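Local atomic coordinates of potential RNA-dependent RNA polymerase (Human picobirnavirus, PDB entry 5I61), a protein that probably copies RNA from an RNA template, adding ribonucleotides one at a time from their triphosphates, in both transcription and genome replication of the virus. Residues B[398-403]-B[415-420]; B[142-147]-B[169-174]. All coordinates share one frame; numbering follows the deposited sequence.

The two contacts lie on opposite sides of the centre of one polymerase chain, with their own centres about 40 Å apart and their nearest atoms about 24 Å apart, so they do not touch. The centre of interaction 1 lies about 16 Å from the centre of the chain, in a small antiparallel sheet consistent with motif E. The turn of this sheet meets the palm where Leu399 N hydrogen-bonds to Asp360 OD2, and Asp360 by sequence closes the Gly-Asp-Asp of motif C. The centre of interaction 2 is further out, about 25 Å from that of the chain, on a larger sheet that probably belongs to the fingers. It is complete in the chain before interaction 1 begins.

Interaction 1: B[398-403]-B[415-420]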
ATOM      1  N   TYR B 398      11.767   6.890   2.875  1.00 22.93           N
ATOM      2  CA  TYR B 398      10.332   7.093   2.788  1.00 23.60           C
ATOM      3  C   TYR B 398       9.827   6.342   1.565  1.00 21.19           C
ATOM      4  O   TYR B 398      10.402   6.468   0.478  1.00 18.83           O
ATOM      5  CB  TYR B 398      10.022   8.589   2.722  1.00 19.16           C
ATOM      6  CG  TYR B 398       8.564   8.953   2.497  1.00 19.19           C
ATOM      7  CD1 TYR B 398       7.586   8.664   3.451  1.00 20.16           C
ATOM      8  CD2 TYR B 398       8.183   9.661   1.354  1.00 14.78           C
ATOM      9  CE1 TYR B 398       6.263   9.042   3.257  1.00 16.20           C
ATOM     10  CE2 TYR B 398       6.880  10.049   1.155  1.00 18.98           C
ATOM     11  CZ  TYR B 398       5.916   9.735   2.108  1.00 17.58           C
ATOM     12  OH  TYR B 398       4.615  10.112   1.895  1.00 14.67           O
ATOM     13  N   LEU B 399       8.776   5.544   1.752  1.00 19.78           N
ATOM     14  CA  LEU B 399       8.234   4.678   0.709  1.00 21.25           C
ATOM     15  C   LEU B 399       9.322   3.751   0.160  1.00 20.33           C
ATOM     16  O   LEU B 399       9.450   3.540  -1.046  1.00 22.47           O
ATOM     17  CB  LEU B 399       7.558   5.504  -0.386  1.00 20.16           C
ATOM     18  CG  LEU B 399       6.454   6.422   0.168  1.00 22.55           C
ATOM     19  CD1 LEU B 399       5.709   7.167  -0.933  1.00 23.25           C
ATOM     20  CD2 LEU B 399       5.487   5.691   1.081  1.00 16.17           C
ATOM     21  N   ARG B 400      10.122   3.206   1.081  1.00 22.32           N
ATOM     22  CA  ARG B 400      11.267   2.340   0.796  1.00 23.34           C
ATOM     23  C   ARG B 400      12.273   2.952  -0.184  1.00 24.45           C
ATOM     24  O   ARG B 400      12.972   2.244  -0.932  1.00 21.73           O
ATOM     25  CB  ARG B 400      10.795   0.960   0.357  1.00 26.55           C
ATOM     26  CG  ARG B 400      10.076   0.267   1.521  1.00 42.49           C
ATOM     27  CD  ARG B 400      10.089  -1.187   1.236  1.00 43.45           C
ATOM     28  NE  ARG B 400       8.802  -1.590   0.720  1.00 60.38           N
ATOM     29  CZ  ARG B 400       8.567  -2.010  -0.503  1.00 60.13           C
ATOM     30  NH1 ARG B 400       9.500  -1.994  -1.502  1.00 58.91           N
ATOM     31  NH2 ARG B 400       7.356  -2.370  -0.844  1.00 56.54           N
ATOM     32  N   ARG B 401      12.424   4.270  -0.153  1.00 20.18           N
ATOM     33  CA  ARG B 401      13.496   4.902  -0.901  1.00 24.63           C
ATOM     34  C   ARG B 401      14.388   5.732   0.016  1.00 20.83           C
ATOM     35  O   ARG B 401      13.930   6.323   0.997  1.00 21.09           O
ATOM     36  CB  ARG B 401      12.939   5.780  -2.019  1.00 25.12           C
ATOM     37  CG  ARG B 401      12.193   5.048  -3.115  1.00 20.94           C
ATOM     38  CD  ARG B 401      11.192   6.026  -3.680  1.00 24.54           C
ATOM     39  NE  ARG B 401      11.627   6.620  -4.926  1.00 32.73           N
ATOM     40  CZ  ARG B 401      11.356   7.861  -5.319  1.00 30.51           C
ATOM     41  NH1 ARG B 401      10.672   8.693  -4.538  1.00 24.72           N
ATOM     42  NH2 ARG B 401      11.807   8.282  -6.500  1.00 36.62           N
ATOM     43  N   TRP B 402      15.668   5.781  -0.325  1.00 20.11           N
ATOM     44  CA  TRP B 402      16.620   6.644   0.364  1.00 21.10           C
ATOM     45  C   TRP B 402      16.725   7.972  -0.368  1.00 18.15           C
ATOM     46  O   TRP B 402      16.650   8.028  -1.597  1.00 20.83           O
ATOM     47  CB  TRP B 402      17.978   5.937   0.438  1.00 19.57           C
ATOM     48  CG  TRP B 402      19.165   6.648   0.995  1.00 19.05           C
ATOM     49  CD1 TRP B 402      19.593   6.635   2.287  1.00 19.51           C
ATOM     50  CD2 TRP B 402      20.154   7.387   0.253  1.00 19.04           C
ATOM     51  NE1 TRP B 402      20.781   7.335   2.406  1.00 17.62           N
ATOM     52  CE2 TRP B 402      21.142   7.810   1.173  1.00 20.90           C
ATOM     53  CE3 TRP B 402      20.298   7.735  -1.096  1.00 17.39           C
ATOM     54  CZ2 TRP B 402      22.277   8.557   0.777  1.00 19.95           C
ATOM     55  CZ3 TRP B 402      21.429   8.473  -1.487  1.00 18.40           C
ATOM     56  CH2 TRP B 402      22.393   8.873  -0.556  1.00 17.39           C
ATOM     57  N   HIS B 403      16.832   9.037   0.400  1.00 18.37           N
ATOM     58  CA  HIS B 403      17.009  10.395  -0.099  1.00 18.60           C
ATOM     59  C   HIS B 403      18.110  11.037   0.728  1.00 21.28           C
ATOM     60  O   HIS B 403      18.203  10.794   1.935  1.00 19.49           O
ATOM     61  CB  HIS B 403      15.739  11.264   0.060  1.00 19.11           C
ATOM     62  CG  HIS B 403      14.513  10.731  -0.619  1.00 20.15           C
ATOM     63  ND1 HIS B 403      14.070  11.203  -1.840  1.00 18.19           N
ATOM     64  CD2 HIS B 403      13.602   9.804  -0.222  1.00 17.36           C
ATOM     65  CE1 HIS B 403      12.948  10.583  -2.169  1.00 17.36           C
ATOM     66  NE2 HIS B 403      12.636   9.739  -1.201  1.00 17.00           N
ATOM     67  N   GLY B 415      14.778   9.901  -4.963  1.00 22.14           N
ATOM     68  CA  GLY B 415      14.736   8.746  -4.094  1.00 21.99           C
ATOM     69  C   GLY B 415      15.366   7.518  -4.731  1.00 21.77           C
ATOM     70  O   GLY B 415      15.112   7.187  -5.893  1.00 18.92           O
ATOM     71  N   VAL B 416      16.172   6.842  -3.932  1.00 21.70           N
ATOM     72  CA  VAL B 416      16.961   5.701  -4.365  1.00 18.79           C
ATOM     73  C   VAL B 416      16.321   4.449  -3.793  1.00 18.30           C
ATOM     74  O   VAL B 416      16.378   4.207  -2.581  1.00 20.59           O
ATOM     75  CB  VAL B 416      18.420   5.851  -3.920  1.00 18.64           C
ATOM     76  CG1 VAL B 416      19.212   4.580  -4.229  1.00 14.41           C
ATOM     77  CG2 VAL B 416      19.032   7.122  -4.589  1.00 15.31           C
ATOM     78  N   TYR B 417      15.686   3.670  -4.661  1.00 16.91           N
ATOM     79  CA  TYR B 417      15.216   2.340  -4.288  1.00 18.33           C
ATOM     80  C   TYR B 417      16.423   1.423  -4.097  1.00 21.37           C
ATOM     81  O   TYR B 417      17.503   1.666  -4.647  1.00 18.48           O
ATOM     82  CB  TYR B 417      14.295   1.789  -5.383  1.00 19.49           C
ATOM     83  CG  TYR B 417      13.405   0.618  -5.007  1.00 22.53           C
ATOM     84  CD1 TYR B 417      12.125   0.823  -4.479  1.00 22.37           C
ATOM     85  CD2 TYR B 417      13.815  -0.701  -5.238  1.00 19.54           C
ATOM     86  CE1 TYR B 417      11.296  -0.258  -4.149  1.00 21.48           C
ATOM     87  CE2 TYR B 417      12.998  -1.777  -4.915  1.00 18.12           C
ATOM     88  CZ  TYR B 417      11.741  -1.561  -4.385  1.00 21.73           C
ATOM     89  OH  TYR B 417      10.958  -2.645  -4.072  1.00 23.11           O
ATOM     90  N   SER B 418      16.241   0.363  -3.308  1.00 20.10           N
ATOM     91  CA  SER B 418      17.341  -0.536  -2.980  1.00 15.71           C
ATOM     92  C   SER B 418      17.578  -1.563  -4.086  1.00 17.32           C
ATOM     93  O   SER B 418      16.649  -2.272  -4.500  1.00 16.24           O
ATOM     94  CB  SER B 418      17.048  -1.248  -1.665  1.00 18.41           C
ATOM     95  OG  SER B 418      17.818  -2.438  -1.527  1.00 23.01           O
ATOM     96  N   THR B 419      18.836  -1.655  -4.548  1.00 15.73           N
ATOM     97  CA  THR B 419      19.208  -2.708  -5.497  1.00 19.11           C
ATOM     98  C   THR B 419      19.052  -4.099  -4.874  1.00 20.98           C
ATOM     99  O   THR B 419      18.555  -5.031  -5.528  1.00 23.63           O
ATOM    100  CB  THR B 419      20.633  -2.493  -6.027  1.00 20.37           C
ATOM    101  OG1 THR B 419      21.550  -2.247  -4.953  1.00 18.97           O
ATOM    102  CG2 THR B 419      20.693  -1.303  -7.016  1.00 20.93           C
HETATM  103  N   MSE B 420      19.403  -4.250  -3.600  1.00 20.43           N
HETATM  104  CA  MSE B 420      19.199  -5.527  -2.928  1.00 17.87           C
HETATM  105  C   MSE B 420      17.738  -5.938  -2.879  1.00 24.03           C
HETATM  106  O   MSE B 420      17.378  -7.087  -3.216  1.00 22.51           O
HETATM  107  CB  MSE B 420      19.793  -5.468  -1.526  1.00 18.39           C
HETATM  108  CG  MSE B 420      21.278  -5.243  -1.619  1.00 27.30           C
HETATM  109 SE   MSE B 420      22.239  -6.915  -2.105  1.00 43.16          SE
HETATM  110  CE  MSE B 420      21.898  -7.163  -3.901  1.00 39.48           C
TER
HETATM  111  O   HOH W   1      13.745  -0.288  -1.765  1.00 19.49           O
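Arg400 and Tyr417 meet where two antiparallel strands part, in a three-stranded sheet consistent with motif E of viral RNA polymerases. Leu399 and Arg400, both with positive phi, form a tight two-residue turn of type I'/III' character, closed by backbone bonds in both directions between Tyr398 and Arg401. From this turn the Arg400 side chain runs alongside Tyr417, pointing the same way, with guanidinium and phenol planes 70° apart. Arg400 NH1 reaches Tyr417 OH near the plane of the guanidinium at 3.0 Å, a weak, bent bond. Water 1 lies over one face of the Tyr417 ring, accepting from Ser418 N and donating to Arg400 O at 2.8 Å, and so joins the two segments just beyond the Trp402-Val416 pair.

Arg401 stands on the same side of the sheet as Tyr417, its CG at the edge of that ring. The chain then turns about its CG-CD bond (chi3 101°) and lays the guanidinium flat over Gly415, whose CA is 3.7 Å above its centre. Asp241 of helix 237-250 forms a salt bridge with Arg401 NH1.

Trp402 forms a hydrogen-bonded antiparallel pair with Val416. Trp402 N bonds to Val416 O at 2.8 Å. Val416 N returns the bond to Trp402 O at 2.7 Å. On this second side of the sheet, Val416 CG2 abuts the edge of the indole, 3.8 Å from Trp402 CE3. The indole packs on Leu65 and gives its NE1 proton to Thr64 OG1.

His403 ND1 is hydrogen-bonded to Cys413 O, which helps fix the imidazole. Gly415 CA lies over the face of the His403 ring in a CH-pi contact, 3.5 Å from the ring centroid.

Interaction 2: B[142-147]-B[169-174]; sequences SGSPYF and CVMRQN
The phenol ring of Tyr146 and the amide of Gln173 meet obliquely, their planes 54° apart, as the two side chains slide past each other in opposite directions. One face of the ring carries Pro145 CG, 3.7 Å above its centre; Lys156 adds a cation-pi contact. Gln173 OE1 approaches at a slant, 3.8 Å from Tyr146 CE2, and also lies 3.7 Å from Pro145 CD. The glutamine reaches this place because it stays fully extended beyond CG (chi2 180°), running head-on toward the proline from the opposite direction.

Two waters add indirect links. Water 3 takes a bond from Tyr146 OH at 2.7 Å and gives one to Gln173 O, linking the ring hydroxyl to the strand backbone. Water 2 donates to Ser144 O at 2.8 Å and is reached by Gln173 NE2 through a weak bond.

Selenomethionine Met171, on the same side of the strand, bends at chi3 (-51°), placing its CE methyl 3.8 Å from both Ser144 O and Ser144 OG and 4.2 Å from Pro145 CD. Beyond it, Met171 packs on Pro207 and Val210.

The cis peptide before Pro145 and the backbone angles of Ser144 and Pro145 make residues 143-146 a type VIa turn within the loop, seated on strand 168-173 of a mixed sheet that probably forms part of the fingers of a right-hand polymerase fold.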
ATOM      1  N   SER B 142     -15.729  -9.679  -6.752  1.00 25.68           N
ATOM      2  CA  SER B 142     -16.800  -8.854  -6.194  1.00 28.02           C
ATOM      3  C   SER B 142     -17.027  -9.079  -4.705  1.00 22.86           C
ATOM      4  O   SER B 142     -17.801  -8.334  -4.104  1.00 24.75           O
ATOM      5  CB  SER B 142     -18.109  -9.091  -6.952  1.00 22.46           C
ATOM      6  OG  SER B 142     -18.487 -10.443  -6.854  1.00 24.67           O
ATOM      7  N   GLY B 143     -16.355 -10.050  -4.092  1.00 24.59           N
ATOM      8  CA  GLY B 143     -16.572 -10.353  -2.691  1.00 20.91           C
ATOM      9  C   GLY B 143     -18.013 -10.774  -2.464  1.00 23.64           C
ATOM     10  O   GLY B 143     -18.705 -11.267  -3.362  1.00 26.38           O
ATOM     11  N   SER B 144     -18.480 -10.581  -1.248  1.00 21.65           N
ATOM     12  CA  SER B 144     -19.817 -11.055  -0.944  1.00 25.24           C
ATOM     13  C   SER B 144     -20.809 -10.156  -1.685  1.00 26.51           C
ATOM     14  O   SER B 144     -20.591  -8.944  -1.788  1.00 26.97           O
ATOM     15  CB  SER B 144     -20.063 -11.070   0.564  1.00 21.74           C
ATOM     16  OG  SER B 144     -20.439  -9.806   1.035  1.00 25.78           O
ATOM     17  N   PRO B 145     -21.894 -10.746  -2.223  1.00 26.68           N
ATOM     18  CA  PRO B 145     -22.216 -12.164  -2.065  1.00 22.28           C
ATOM     19  C   PRO B 145     -21.796 -13.097  -3.201  1.00 28.50           C
ATOM     20  O   PRO B 145     -21.843 -14.322  -2.990  1.00 26.01           O
ATOM     21  CB  PRO B 145     -23.732 -12.138  -1.979  1.00 24.34           C
ATOM     22  CG  PRO B 145     -24.089 -11.077  -3.034  1.00 27.88           C
ATOM     23  CD  PRO B 145     -23.034  -9.993  -2.800  1.00 24.53           C
ATOM     24  N   TYR B 146     -21.416 -12.557  -4.367  1.00 26.54           N
ATOM     25  CA  TYR B 146     -21.254 -13.404  -5.547  1.00 28.90           C
ATOM     26  C   TYR B 146     -19.868 -14.016  -5.680  1.00 31.06           C
ATOM     27  O   TYR B 146     -19.746 -15.093  -6.260  1.00 34.00           O
ATOM     28  CB  TYR B 146     -21.581 -12.617  -6.818  1.00 26.46           C
ATOM     29  CG  TYR B 146     -22.968 -12.063  -6.761  1.00 30.49           C
ATOM     30  CD1 TYR B 146     -24.063 -12.908  -6.696  1.00 30.95           C
ATOM     31  CD2 TYR B 146     -23.196 -10.701  -6.751  1.00 31.72           C
ATOM     32  CE1 TYR B 146     -25.354 -12.408  -6.611  1.00 30.24           C
ATOM     33  CE2 TYR B 146     -24.485 -10.198  -6.687  1.00 28.90           C
ATOM     34  CZ  TYR B 146     -25.561 -11.055  -6.614  1.00 27.60           C
ATOM     35  OH  TYR B 146     -26.847 -10.553  -6.533  1.00 30.24           O
ATOM     36  N   PHE B 147     -18.826 -13.361  -5.176  1.00 28.36           N
ATOM     37  CA  PHE B 147     -17.449 -13.843  -5.315  1.00 29.82           C
ATOM     38  C   PHE B 147     -17.128 -14.172  -6.773  1.00 28.86           C
ATOM     39  O   PHE B 147     -16.685 -15.271  -7.103  1.00 31.03           O
ATOM     40  CB  PHE B 147     -17.192 -15.056  -4.419  1.00 27.81           C
ATOM     41  CG  PHE B 147     -15.756 -15.188  -3.985  1.00 34.43           C
ATOM     42  CD1 PHE B 147     -15.189 -14.241  -3.127  1.00 31.08           C
ATOM     43  CD2 PHE B 147     -14.959 -16.246  -4.440  1.00 32.87           C
ATOM     44  CE1 PHE B 147     -13.851 -14.344  -2.730  1.00 27.10           C
ATOM     45  CE2 PHE B 147     -13.624 -16.358  -4.039  1.00 29.59           C
ATOM     46  CZ  PHE B 147     -13.068 -15.406  -3.182  1.00 28.18           C
ATOM     47  N   CYS B 169     -23.677  -5.923   8.599  1.00 25.88           N
ATOM     48  CA  CYS B 169     -23.610  -4.995   7.483  1.00 28.34           C
ATOM     49  C   CYS B 169     -24.766  -5.319   6.537  1.00 28.44           C
ATOM     50  O   CYS B 169     -24.748  -6.347   5.855  1.00 31.81           O
ATOM     51  CB  CYS B 169     -22.252  -5.085   6.794  1.00 20.27           C
ATOM     52  SG  CYS B 169     -22.081  -4.063   5.348  1.00 24.38           S
ATOM     53  N   VAL B 170     -25.764  -4.448   6.502  1.00 26.00           N
ATOM     54  CA  VAL B 170     -26.940  -4.642   5.659  1.00 30.94           C
ATOM     55  C   VAL B 170     -26.638  -4.091   4.272  1.00 29.96           C
ATOM     56  O   VAL B 170     -26.197  -2.945   4.131  1.00 27.09           O
ATOM     57  CB  VAL B 170     -28.186  -3.959   6.262  1.00 36.72           C
ATOM     58  CG1 VAL B 170     -29.318  -3.845   5.201  1.00 29.99           C
ATOM     59  CG2 VAL B 170     -28.678  -4.719   7.504  1.00 28.47           C
HETATM   60  N   MSE B 171     -26.901  -4.895   3.247  1.00 29.33           N
HETATM   61  CA  MSE B 171     -26.680  -4.466   1.874  1.00 25.71           C
HETATM   62  C   MSE B 171     -27.877  -4.732   0.951  1.00 24.82           C
HETATM   63  O   MSE B 171     -28.270  -5.880   0.735  1.00 26.72           O
HETATM   64  CB  MSE B 171     -25.438  -5.163   1.305  1.00 23.90           C
HETATM   65  CG  MSE B 171     -24.209  -5.142   2.226  1.00 27.50           C
HETATM   66 SE   MSE B 171     -22.592  -5.632   1.208  1.00 37.51          SE
HETATM   67  CE  MSE B 171     -23.229  -7.311   0.377  1.00 22.57           C
ATOM     68  N   ARG B 172     -28.438  -3.667   0.398  1.00 25.47           N
ATOM     69  CA  ARG B 172     -29.538  -3.746  -0.554  1.00 31.25           C
ATOM     70  C   ARG B 172     -28.933  -3.546  -1.945  1.00 34.54           C
ATOM     71  O   ARG B 172     -28.242  -2.545  -2.172  1.00 38.01           O
ATOM     72  CB  ARG B 172     -30.596  -2.685  -0.213  1.00 30.12           C
ATOM     73  CG  ARG B 172     -31.983  -2.904  -0.821  1.00 49.65           C
ATOM     74  CD  ARG B 172     -32.873  -1.627  -0.732  1.00 61.00           C
ATOM     75  NE  ARG B 172     -32.275  -0.421  -1.349  1.00 66.39           N
ATOM     76  CZ  ARG B 172     -31.805  -0.289  -2.585  1.00 67.11           C
ATOM     77  NH1 ARG B 172     -31.852  -1.299  -3.431  1.00 55.43           N
ATOM     78  NH2 ARG B 172     -31.320   0.870  -2.985  1.00 56.62           N
ATOM     79  N   GLN B 173     -29.112  -4.532  -2.839  1.00 26.47           N
ATOM     80  CA  GLN B 173     -28.498  -4.548  -4.169  1.00 30.15           C
ATOM     81  C   GLN B 173     -29.584  -4.825  -5.202  1.00 35.10           C
ATOM     82  O   GLN B 173     -30.131  -5.934  -5.242  1.00 29.92           O
ATOM     83  CB  GLN B 173     -27.380  -5.605  -4.269  1.00 26.46           C
ATOM     84  CG  GLN B 173     -26.215  -5.362  -3.323  1.00 26.58           C
ATOM     85  CD  GLN B 173     -25.118  -6.422  -3.423  1.00 26.93           C
ATOM     86  OE1 GLN B 173     -25.152  -7.318  -4.286  1.00 33.46           O
ATOM     87  NE2 GLN B 173     -24.151  -6.337  -2.537  1.00 19.13           N
ATOM     88  N   ASN B 174     -29.884  -3.820  -6.030  1.00 33.07           N
ATOM     89  CA  ASN B 174     -30.939  -3.884  -7.043  1.00 34.86           C
ATOM     90  C   ASN B 174     -32.188  -4.607  -6.540  1.00 35.90           C
ATOM     91  O   ASN B 174     -32.711  -5.512  -7.188  1.00 41.67           O
ATOM     92  CB  ASN B 174     -30.431  -4.532  -8.318  1.00 39.55           C
ATOM     93  CG  ASN B 174     -31.305  -4.212  -9.491  1.00 39.32           C
ATOM     94  OD1 ASN B 174     -32.237  -3.418  -9.356  1.00 40.82           O
ATOM     95  ND2 ASN B 174     -31.003  -4.790 -10.650  1.00 35.92           N
TER
HETATM   96  O   HOH W   2     -21.576  -6.630  -3.041  1.00 18.93           O
HETATM   97  O   HOH W   3     -28.559  -8.645  -5.685  1.00 32.17           O